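One contact in two related proteins. Structure 1 is cytochrome P450 from Bacillus megaterium, which probably works as a heme-dependent monooxygenase that binds and oxidises steroids, with corticosterone among its ligands: PDB 5L92 (chain A, 2.10 Å), residues Asp149-Pro154 and Asp212-Leu217. Structure 2 is putative P450-like enzyme from Streptomyces himastatinicus: PDB 5Z9J (chain B, 2.00 Å), residues Asp140-Pro145 and Asp207-Leu212. Both blocks share one frame: the second was fitted to the first on N, CA, C and O of the twelve residues, RMSD 0.51 Å. Numbering follows each deposited sequence.

Structure 1 (5L92).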
loop_
_atom_site.group_PDB
_atom_site.type_symbol
_atom_site.label_atom_id
_atom_site.label_comp_id
_atom_site.label_asym_id
_atom_site.label_seq_id
_atom_site.Cartn_x
_atom_site.Cartn_y
_atom_site.Cartn_z
ATOM N N ASP A 149 -12.933 -12.166 0.458
ATOM C CA ASP A 149 -13.891 -12.649 -0.540
ATOM C C ASP A 149 -13.222 -12.912 -1.884
ATOM O O ASP A 149 -13.548 -13.887 -2.559
ATOM C CB ASP A 149 -15.023 -11.648 -0.725
ATOM C CG ASP A 149 -16.070 -11.748 0.363
ATOM O OD1 ASP A 149 -15.969 -12.651 1.225
ATOM O OD2 ASP A 149 -17.001 -10.926 0.350
ATOM N N ILE A 150 -12.274 -12.064 -2.279
ATOM C CA ILE A 150 -11.581 -12.242 -3.556
ATOM C C ILE A 150 -10.721 -13.507 -3.545
ATOM O O ILE A 150 -10.659 -14.230 -4.546
ATOM C CB ILE A 150 -10.721 -11.003 -3.877
ATOM C CG1 ILE A 150 -11.588 -9.814 -4.279
ATOM C CG2 ILE A 150 -9.714 -11.297 -5.012
ATOM C CD1 ILE A 150 -10.813 -8.510 -4.345
ATOM N N LEU A 151 -9.982 -13.746 -2.452
ATOM C CA LEU A 151 -9.173 -14.963 -2.346
ATOM C C LEU A 151 -10.028 -16.213 -2.120
ATOM O O LEU A 151 -9.641 -17.308 -2.536
ATOM C CB LEU A 151 -8.147 -14.816 -1.222
ATOM C CG LEU A 151 -7.164 -13.673 -1.479
ATOM C CD1 LEU A 151 -6.376 -13.264 -0.233
ATOM C CD2 LEU A 151 -6.231 -14.083 -2.588
ATOM N N GLY A 152 -11.181 -16.068 -1.484
ATOM C CA GLY A 152 -12.005 -17.197 -1.123
ATOM C C GLY A 152 -11.595 -17.827 0.188
ATOM O O GLY A 152 -11.737 -19.046 0.352
ATOM N N VAL A 153 -11.104 -17.028 1.139
ATOM C CA VAL A 153 -10.663 -17.549 2.432
ATOM C C VAL A 153 -11.620 -17.042 3.496
ATOM O O VAL A 153 -12.299 -16.027 3.280
ATOM C CB VAL A 153 -9.209 -17.145 2.756
ATOM C CG1 VAL A 153 -8.285 -17.568 1.650
ATOM C CG2 VAL A 153 -9.072 -15.613 2.997
ATOM N N PRO A 154 -11.684 -17.686 4.662
ATOM C CA PRO A 154 -12.693 -17.314 5.661
ATOM C C PRO A 154 -12.307 -16.074 6.455
ATOM O O PRO A 154 -11.228 -15.992 7.057
ATOM C CB PRO A 154 -12.772 -18.547 6.571
ATOM C CG PRO A 154 -11.465 -19.229 6.411
ATOM C CD PRO A 154 -11.030 -18.965 4.976
ATOM N N ASP A 212 -13.460 -17.565 -6.789
ATOM C CA ASP A 212 -12.367 -16.793 -6.199
ATOM C C ASP A 212 -11.131 -16.948 -7.071
ATOM O O ASP A 212 -11.054 -17.827 -7.927
ATOM C CB ASP A 212 -12.056 -17.236 -4.759
ATOM C CG ASP A 212 -11.874 -18.757 -4.631
ATOM O OD1 ASP A 212 -10.862 -19.287 -5.131
ATOM O OD2 ASP A 212 -12.731 -19.411 -4.008
ATOM N N ILE A 213 -10.142 -16.095 -6.835
ATOM C CA ILE A 213 -9.008 -16.068 -7.739
ATOM C C ILE A 213 -8.015 -17.192 -7.463
ATOM O O ILE A 213 -7.175 -17.483 -8.317
ATOM C CB ILE A 213 -8.306 -14.703 -7.689
ATOM C CG1 ILE A 213 -7.280 -14.627 -8.807
ATOM C CG2 ILE A 213 -7.661 -14.475 -6.340
ATOM C CD1 ILE A 213 -7.019 -13.285 -9.304
ATOM N N ILE A 214 -8.062 -17.834 -6.304
ATOM C CA ILE A 214 -7.226 -19.012 -6.116
ATOM C C ILE A 214 -7.723 -20.156 -6.998
ATOM O O ILE A 214 -6.938 -20.794 -7.708
ATOM C CB ILE A 214 -7.188 -19.409 -4.633
ATOM C CG1 ILE A 214 -6.475 -18.309 -3.846
ATOM C CG2 ILE A 214 -6.505 -20.808 -4.449
ATOM C CD1 ILE A 214 -6.324 -18.624 -2.387
ATOM N N SER A 215 -9.036 -20.426 -6.958
ATOM C CA SER A 215 -9.653 -21.379 -7.878
ATOM C C SER A 215 -9.337 -21.020 -9.316
ATOM O O SER A 215 -8.978 -21.884 -10.116
ATOM C CB SER A 215 -11.169 -21.404 -7.676
ATOM O OG SER A 215 -11.520 -21.799 -6.356
ATOM N N VAL A 216 -9.424 -19.734 -9.663
ATOM C CA VAL A 216 -9.218 -19.375 -11.055
ATOM C C VAL A 216 -7.798 -19.694 -11.486
ATOM O O VAL A 216 -7.572 -20.063 -12.637
ATOM C CB VAL A 216 -9.562 -17.897 -11.286
ATOM C CG1 VAL A 216 -9.139 -17.483 -12.679
ATOM C CG2 VAL A 216 -11.056 -17.686 -11.113
ATOM N N LEU A 217 -6.815 -19.551 -10.592
ATOM C CA LEU A 217 -5.441 -19.827 -10.991
ATOM C C LEU A 217 -5.142 -21.316 -11.015
ATOM O O LEU A 217 -4.328 -21.759 -11.827
ATOM C CB LEU A 217 -4.467 -19.145 -10.048
ATOM C CG LEU A 217 -4.502 -17.633 -10.133
ATOM C CD1 LEU A 217 -4.079 -17.078 -8.798
ATOM C CD2 LEU A 217 -3.594 -17.204 -11.260
#
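The carbonyl of Ile-150 accepts the backbone N-H of Ile-213 nearly head-on: Ile-150 O lies 3.0 Å from Ile-213 N, with an angle of 168° at the hydrogen. This bond ties the end of helix 141-151 to the start of helix 213-222, helices E and H of the P450 fold, and the side chain of Ile-150 is about 6 Å from the heme. The tight part centres on this bond and on buried Asp-212, whose CB sits 3.3 Å from Ile-150 O. Asp-212 is the N-cap: its OD1 accepts from Ser-215 N (2.8 Å) and, above the carboxylate plane, from Ser-215 OG (2.9 Å), while OD2 forms a salt bridge with Lys-205. Around it, CG2 of Ile-150, anti to the backbone N, lies beside CG2 of Ile-213 at 4.0 Å; CD2 of Leu-151 reaches that same methyl. CG1 of Ile-214 rests against Leu-151 O. The loose side holds exposed Val-216 and partly exposed Gly-152, which ends its helix in a Schellman motif, its CA 3.7 Å from Asp-212 OD2.

Structure 2 (5Z9J).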
loop_
_atom_site.group_PDB
_atom_site.type_symbol
_atom_site.label_atom_id
_atom_site.label_comp_id
_atom_site.label_asym_id
_atom_site.label_seq_id
_atom_site.Cartn_x
_atom_site.Cartn_y
_atom_site.Cartn_z
ATOM N N ASP B 140 -12.066 -11.921 0.499
ATOM C CA ASP B 140 -13.185 -12.567 -0.165
ATOM C C ASP B 140 -12.827 -12.899 -1.606
ATOM O O ASP B 140 -13.107 -13.990 -2.068
ATOM C CB ASP B 140 -14.415 -11.664 -0.171
ATOM C CG ASP B 140 -15.002 -11.482 1.187
ATOM O OD1 ASP B 140 -14.607 -12.238 2.089
ATOM O OD2 ASP B 140 -15.834 -10.575 1.370
ATOM N N LEU B 141 -12.119 -12.009 -2.292
ATOM C CA LEU B 141 -11.782 -12.291 -3.679
ATOM C C LEU B 141 -10.910 -13.557 -3.778
ATOM O O LEU B 141 -11.108 -14.408 -4.660
ATOM C CB LEU B 141 -11.093 -11.096 -4.313
ATOM C CG LEU B 141 -10.520 -11.412 -5.694
ATOM C CD1 LEU B 141 -11.630 -11.958 -6.597
ATOM C CD2 LEU B 141 -9.910 -10.185 -6.284
ATOM N N LEU B 142 -10.009 -13.715 -2.814
ATOM C CA LEU B 142 -9.128 -14.877 -2.750
ATOM C C LEU B 142 -9.836 -16.099 -2.190
ATOM O O LEU B 142 -9.336 -17.226 -2.283
ATOM C CB LEU B 142 -7.909 -14.531 -1.904
ATOM C CG LEU B 142 -6.935 -13.573 -2.576
ATOM C CD1 LEU B 142 -5.990 -12.907 -1.571
ATOM C CD2 LEU B 142 -6.120 -14.365 -3.609
ATOM N N GLY B 143 -10.981 -15.878 -1.566
ATOM C CA GLY B 143 -11.824 -16.985 -1.139
ATOM C C GLY B 143 -11.404 -17.633 0.168
ATOM O O GLY B 143 -11.700 -18.800 0.424
ATOM N N VAL B 144 -10.720 -16.865 1.006
ATOM C CA VAL B 144 -10.355 -17.326 2.340
ATOM C C VAL B 144 -11.491 -17.075 3.332
ATOM O O VAL B 144 -12.160 -16.050 3.293
ATOM C CB VAL B 144 -9.056 -16.661 2.861
ATOM C CG1 VAL B 144 -7.880 -16.963 1.925
ATOM C CG2 VAL B 144 -9.257 -15.168 3.054
ATOM N N PRO B 145 -11.710 -18.036 4.234
ATOM C CA PRO B 145 -12.703 -17.866 5.305
ATOM C C PRO B 145 -12.465 -16.593 6.124
ATOM O O PRO B 145 -11.332 -16.088 6.162
ATOM C CB PRO B 145 -12.509 -19.115 6.171
ATOM C CG PRO B 145 -11.195 -19.715 5.741
ATOM C CD PRO B 145 -11.001 -19.322 4.312
ATOM N N ASP B 207 -13.935 -17.760 -6.754
ATOM C CA ASP B 207 -12.868 -16.916 -6.248
ATOM C C ASP B 207 -11.634 -16.965 -7.123
ATOM O O ASP B 207 -11.548 -17.749 -8.062
ATOM C CB ASP B 207 -12.519 -17.338 -4.836
ATOM C CG ASP B 207 -12.194 -18.822 -4.757
ATOM O OD1 ASP B 207 -11.492 -19.333 -5.649
ATOM O OD2 ASP B 207 -12.647 -19.483 -3.807
ATOM N N LEU B 208 -10.667 -16.133 -6.779
ATOM C CA LEU B 208 -9.453 -15.966 -7.561
ATOM C C LEU B 208 -8.500 -17.183 -7.491
ATOM O O LEU B 208 -7.818 -17.505 -8.467
ATOM C CB LEU B 208 -8.749 -14.704 -7.109
ATOM C CG LEU B 208 -7.853 -14.149 -8.203
ATOM C CD1 LEU B 208 -8.742 -13.502 -9.224
ATOM C CD2 LEU B 208 -6.897 -13.143 -7.600
ATOM N N ILE B 209 -8.431 -17.815 -6.319
ATOM C CA ILE B 209 -7.606 -19.010 -6.109
ATOM C C ILE B 209 -8.046 -20.144 -7.024
ATOM O O ILE B 209 -7.217 -20.876 -7.588
ATOM C CB ILE B 209 -7.660 -19.499 -4.643
ATOM C CG1 ILE B 209 -6.985 -18.479 -3.743
ATOM C CG2 ILE B 209 -6.999 -20.876 -4.486
ATOM C CD1 ILE B 209 -5.514 -18.291 -4.062
ATOM N N SER B 210 -9.358 -20.301 -7.144
ATOM C CA SER B 210 -9.922 -21.317 -8.012
ATOM C C SER B 210 -9.479 -21.100 -9.436
ATOM O O SER B 210 -9.238 -22.049 -10.173
ATOM C CB SER B 210 -11.445 -21.300 -7.952
ATOM O OG SER B 210 -11.967 -21.767 -9.173
ATOM N N GLN B 211 -9.348 -19.832 -9.808
ATOM C CA GLN B 211 -8.908 -19.484 -11.139
ATOM C C GLN B 211 -7.410 -19.746 -11.293
ATOM O O GLN B 211 -6.962 -20.239 -12.332
ATOM C CB GLN B 211 -9.188 -18.003 -11.411
ATOM C CG GLN B 211 -10.658 -17.615 -11.559
ATOM C CD GLN B 211 -11.297 -18.181 -12.812
ATOM O OE1 GLN B 211 -11.025 -17.713 -13.919
ATOM N NE2 GLN B 211 -12.140 -19.191 -12.647
ATOM N N LEU B 212 -6.648 -19.479 -10.231
ATOM C CA LEU B 212 -5.196 -19.668 -10.258
ATOM C C LEU B 212 -4.689 -21.133 -10.346
ATOM O O LEU B 212 -3.672 -21.408 -10.991
ATOM C CB LEU B 212 -4.563 -18.993 -9.034
ATOM C CG LEU B 212 -4.560 -17.462 -9.031
ATOM C CD1 LEU B 212 -3.919 -16.880 -7.757
ATOM C CD2 LEU B 212 -3.923 -16.898 -10.290
#
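Leu-141 O takes the backbone N-H of Leu-208 nearly head-on, at 2.8 Å from Leu-208 N and with an angle of 169° at the hydrogen. The side chain of Leu-141 lies about 5 Å from the heme. The tight part centres on this bond and on buried Asp-207, whose CB sits 3.3 Å from Leu-141 O. Asp-207 is the N-cap, and its OD1 accepts the N-H of Ser-210 at 2.8 Å from Ser-210 N. Around it, Leu-141 and Leu-142 both pack against Leu-208. CG of Leu-141, anti to the backbone N (chi1 171°), stands 4.0 Å from CB of Leu-208, and the two side chains run at a slant to each other; CD2 of Leu-142 lies 4.2 Å from CD2 of Leu-208. CG1 of Ile-209 rests against Leu-142 O. The loose side holds partly exposed Gln-211 and partly exposed Gly-143, which closes its helix in a Schellman motif, its CA 3.7 Å from Asp-207 OD2.

Comparison
At the first exchange, Ile-150(A) against Leu-141(B), the CB atoms coincide within the error and CG2 of Ile-150(A) falls 1.1 Å apart from CG of Leu-141(B). CG1 and CD1 of Ile-150(A) have no counterpart, nor do CD1 and CD2 of Leu-141(B): the branching moves one carbon outward, yet the touch on Ile-213(A) / Leu-208(B) is kept. That partner is exchanged in the same sense. CG1 of Ile-213(A) and CG of Leu-208(B) lie 1.0 Å apart; CG2 and CD1 of Ile-213(A) are unmatched, as are both CD atoms of Leu-208(B). The pair is kept, with the outer carbons distributed differently about matching CB positions. Away from the other segment, CG2 of Val-216(A) and CG of Gln-211(B) lie 0.6 Å apart, CG1 of Val-216(A) has no counterpart, and CD, OE1 and NE2 of Gln-211(B) extend further. The models of Ile-214(A) and Ile-209(B) differ in chi2, -177° against -62°, putting their CD1 atoms 1.9 Å apart, while CG1 stays against the carbonyl of Leu-151(A) / Leu-142(B). The CG atoms of Leu-151(A) and Leu-142(B) stand 1.1 Å apart within one rotamer. The backbone bond across the contact is found in both, as is the N-cap bond from the serine N. The hydroxyl differs: Ser-215(A) OG bonds Asp-212(A) OD1 at 2.9 Å, whereas Ser-210(B) OG is 4.3 Å from Asp-207(B) OD1, so that second grip is absent.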